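PDB 2P4S: purine nucleoside phosphorylase from Anopheles gambiae, which catalyses the phosphorolysis of inosine, guanosine and their 2'-deoxy forms to free purine base and pentose 1-phosphate in purine salvage. Local coordinates for residues Y92-L103 with M183-I191. Sequence-based numbering, arbitrary orientation.
Sequences YDTLQEIATYLL and MPVRVMHLI
Leu190 and Leu95 are the two large knobs of this contact, one from each helix. Leu190 projects against helix 92-103 among Tyr92, Leu95, Gln96 and Ala99. Its CG lies beside its own backbone N (chi1 -71°), and the extended chain (chi2 180°) carries CD1 over the first turn of the partner, while the CD2 branch turns to Tyr92. Leu190 CD1 rests on the main chain there, 3.4 Å from Gln96 N. Leu190 CD2 slants against the tyrosine ring, 3.8 Å from Tyr92 CE1. The bent side chain of Gln96 brings NE2 to the same methyl.

Leu95 replies in the other direction and sits among Met183, Arg186, Val187 and Leu190. Leu95 CD2 presses on Met183 CG at 3.4 Å, tighter than usual for two carbons. Its CD1 meets the CB and CG of Arg186. The arginine chain then bends away, and its NH1 is hydrogen-bonded to His315 ND1.

Val187 is the third knob, held by Leu95, Ile98, Ala99 and Leu102. Its two methyls divide the work: Val187 CG2 lies 3.9 Å from Ile98 CG2, while Val187 CG1 lies 4.0 Å from Leu102 CD1. The small side chain of Ala99 is consistent with the close approach here, Ala99 CA lying 5.4 Å from Val187 CA. Ala99 CB touches Leu190 CB at 3.7 Å and also Ile191 CG1. Ile191 ends the row against Leu102 and Leu103.

The two segments meet almost wholly through apolar packing. Leu102 and Ile191 also reach strand 152-158, and Met183 lies near the phosphate-binding Phe170. The axes pass 8.8 Å apart and cross at -62°. This is knobs-into-holes packing between two steeply crossed helices, here joining the first modelled helix, 92-105, to helix 178-191 beside the central mixed sheet of the phosphorylase fold.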
# COMPACT_ATOMS: atom_id res chain seq x y z
N TYR A 92 0.64 -25.75 7.49
CA TYR A 92 -0.40 -26.78 7.29
C TYR A 92 -0.62 -27.69 8.52
O TYR A 92 -1.76 -27.93 8.95
CB TYR A 92 -0.07 -27.65 6.09
CG TYR A 92 -1.16 -28.63 5.71
CD1 TYR A 92 -2.16 -28.25 4.80
CD2 TYR A 92 -1.18 -29.93 6.23
CE1 TYR A 92 -3.16 -29.15 4.43
CE2 TYR A 92 -2.17 -30.84 5.86
CZ TYR A 92 -3.16 -30.44 4.97
OH TYR A 92 -4.14 -31.31 4.59
N ASP A 93 0.49 -28.17 9.08
CA ASP A 93 0.45 -29.07 10.22
C ASP A 93 -0.16 -28.46 11.46
O ASP A 93 -0.98 -29.09 12.11
CB ASP A 93 1.85 -29.65 10.49
CG ASP A 93 2.26 -30.67 9.43
OD1 ASP A 93 1.41 -31.54 9.10
OD2 ASP A 93 3.40 -30.61 8.91
N THR A 94 0.22 -27.23 11.78
CA THR A 94 -0.41 -26.49 12.86
C THR A 94 -1.91 -26.32 12.62
O THR A 94 -2.69 -26.47 13.54
CB THR A 94 0.23 -25.11 13.03
OG1 THR A 94 1.62 -25.27 13.33
CG2 THR A 94 -0.44 -24.29 14.15
N LEU A 95 -2.28 -25.99 11.38
CA LEU A 95 -3.69 -25.75 11.02
C LEU A 95 -4.50 -27.04 11.16
O LEU A 95 -5.61 -27.03 11.70
CB LEU A 95 -3.81 -25.14 9.60
CG LEU A 95 -3.24 -23.70 9.52
CD1 LEU A 95 -3.09 -23.17 8.12
CD2 LEU A 95 -4.11 -22.74 10.36
N GLN A 96 -3.92 -28.14 10.70
CA GLN A 96 -4.51 -29.45 10.95
C GLN A 96 -4.62 -29.79 12.48
O GLN A 96 -5.64 -30.33 12.89
CB GLN A 96 -3.86 -30.55 10.09
CG GLN A 96 -4.60 -31.92 10.13
CD GLN A 96 -5.89 -31.97 9.30
OE1 GLN A 96 -7.00 -32.09 9.83
NE2 GLN A 96 -5.73 -31.91 7.98
N GLU A 97 -3.62 -29.41 13.30
CA GLU A 97 -3.75 -29.48 14.78
C GLU A 97 -5.06 -28.80 15.25
O GLU A 97 -5.87 -29.39 16.02
CB GLU A 97 -2.59 -28.77 15.52
CG GLU A 97 -1.14 -29.35 15.48
CD GLU A 97 -0.11 -28.39 16.21
OE1 GLU A 97 -0.47 -27.80 17.29
OE2 GLU A 97 1.06 -28.22 15.71
N ILE A 98 -5.24 -27.54 14.84
CA ILE A 98 -6.42 -26.76 15.21
C ILE A 98 -7.70 -27.44 14.71
O ILE A 98 -8.69 -27.57 15.45
CB ILE A 98 -6.33 -25.25 14.70
CG1 ILE A 98 -4.96 -24.63 15.05
CG2 ILE A 98 -7.54 -24.43 15.18
CD1 ILE A 98 -4.74 -23.21 14.47
N ALA A 99 -7.68 -27.89 13.45
CA ALA A 99 -8.88 -28.54 12.89
C ALA A 99 -9.24 -29.80 13.73
O ALA A 99 -10.38 -29.97 14.17
CB ALA A 99 -8.67 -28.91 11.40
N THR A 100 -8.22 -30.65 13.94
CA THR A 100 -8.35 -31.93 14.69
C THR A 100 -8.85 -31.66 16.10
O THR A 100 -9.78 -32.34 16.55
CB THR A 100 -7.04 -32.75 14.68
OG1 THR A 100 -6.82 -33.24 13.35
CG2 THR A 100 -7.17 -33.97 15.59
N TYR A 101 -8.28 -30.63 16.75
CA TYR A 101 -8.73 -30.18 18.07
C TYR A 101 -10.24 -29.98 18.14
O TYR A 101 -10.91 -30.41 19.08
CB TYR A 101 -8.01 -28.88 18.48
CG TYR A 101 -8.46 -28.36 19.81
CD1 TYR A 101 -7.85 -28.79 21.00
CD2 TYR A 101 -9.52 -27.45 19.90
CE1 TYR A 101 -8.28 -28.34 22.24
CE2 TYR A 101 -9.97 -26.98 21.13
CZ TYR A 101 -9.33 -27.43 22.31
OH TYR A 101 -9.79 -26.99 23.55
N LEU A 102 -10.76 -29.27 17.16
CA LEU A 102 -12.21 -28.98 17.14
C LEU A 102 -13.02 -30.23 16.70
O LEU A 102 -14.07 -30.50 17.24
CB LEU A 102 -12.46 -27.79 16.19
CG LEU A 102 -11.81 -26.44 16.60
CD1 LEU A 102 -11.71 -25.44 15.43
CD2 LEU A 102 -12.61 -25.86 17.74
N LEU A 103 -12.53 -30.95 15.70
CA LEU A 103 -13.23 -32.13 15.19
C LEU A 103 -13.39 -33.22 16.26
O LEU A 103 -14.38 -33.93 16.23
CB LEU A 103 -12.50 -32.71 13.98
CG LEU A 103 -12.55 -31.93 12.66
CD1 LEU A 103 -11.56 -32.54 11.65
CD2 LEU A 103 -13.95 -31.88 12.12
N MET A 183 -6.51 -17.03 8.83
CA MET A 183 -6.26 -18.40 9.33
C MET A 183 -7.53 -19.29 9.64
O MET A 183 -7.54 -20.48 9.35
CB MET A 183 -5.26 -18.36 10.51
CG MET A 183 -5.17 -19.69 11.31
SD MET A 183 -6.32 -19.84 12.68
CE MET A 183 -6.07 -18.31 13.55
N PRO A 184 -8.57 -18.73 10.28
CA PRO A 184 -9.77 -19.53 10.51
C PRO A 184 -10.48 -20.06 9.27
O PRO A 184 -11.18 -21.10 9.34
CB PRO A 184 -10.68 -18.56 11.25
CG PRO A 184 -9.68 -17.60 11.94
CD PRO A 184 -8.66 -17.39 10.92
N VAL A 185 -10.27 -19.39 8.13
CA VAL A 185 -10.71 -19.92 6.83
C VAL A 185 -9.99 -21.21 6.41
O VAL A 185 -10.61 -22.09 5.80
CB VAL A 185 -10.64 -18.85 5.68
CG1 VAL A 185 -11.14 -19.39 4.35
CG2 VAL A 185 -11.41 -17.55 6.08
N ARG A 186 -8.68 -21.33 6.67
CA ARG A 186 -7.93 -22.58 6.36
C ARG A 186 -8.41 -23.72 7.26
O ARG A 186 -8.58 -24.84 6.79
CB ARG A 186 -6.45 -22.44 6.55
CG ARG A 186 -5.78 -21.25 5.89
CD ARG A 186 -5.42 -21.62 4.54
NE ARG A 186 -4.14 -21.10 4.11
CZ ARG A 186 -3.87 -20.82 2.82
NH1 ARG A 186 -4.82 -21.01 1.85
NH2 ARG A 186 -2.67 -20.36 2.50
N VAL A 187 -8.67 -23.42 8.52
CA VAL A 187 -9.27 -24.35 9.46
C VAL A 187 -10.68 -24.83 9.01
O VAL A 187 -10.94 -26.03 9.00
CB VAL A 187 -9.32 -23.76 10.92
CG1 VAL A 187 -9.99 -24.72 11.84
CG2 VAL A 187 -7.90 -23.46 11.41
N MET A 188 -11.59 -23.90 8.67
CA MET A 188 -12.88 -24.26 8.09
C MET A 188 -12.75 -25.27 6.92
O MET A 188 -13.44 -26.28 6.88
CB MET A 188 -13.65 -23.02 7.62
CG MET A 188 -14.18 -22.09 8.72
SD MET A 188 -14.75 -20.49 8.00
CE MET A 188 -15.55 -19.80 9.44
N HIS A 189 -11.84 -25.02 6.00
CA HIS A 189 -11.58 -25.92 4.89
C HIS A 189 -11.13 -27.31 5.39
O HIS A 189 -11.68 -28.35 4.98
CB HIS A 189 -10.51 -25.27 4.00
CG HIS A 189 -9.88 -26.20 3.00
ND1 HIS A 189 -10.58 -26.73 1.93
CD2 HIS A 189 -8.60 -26.62 2.86
CE1 HIS A 189 -9.76 -27.47 1.21
NE2 HIS A 189 -8.55 -27.42 1.75
N LEU A 190 -10.12 -27.33 6.26
CA LEU A 190 -9.59 -28.58 6.78
C LEU A 190 -10.67 -29.41 7.50
O LEU A 190 -10.68 -30.62 7.41
CB LEU A 190 -8.41 -28.31 7.71
CG LEU A 190 -7.13 -27.83 7.04
CD1 LEU A 190 -6.06 -27.62 8.13
CD2 LEU A 190 -6.65 -28.80 5.93
N ILE A 191 -11.58 -28.73 8.18
CA ILE A 191 -12.78 -29.34 8.76
C ILE A 191 -13.80 -29.86 7.72
O ILE A 191 -14.66 -30.65 8.08
CB ILE A 191 -13.43 -28.33 9.73
CG1 ILE A 191 -12.58 -28.25 11.02
CG2 ILE A 191 -14.95 -28.59 9.96
CD1 ILE A 191 -12.95 -27.10 11.92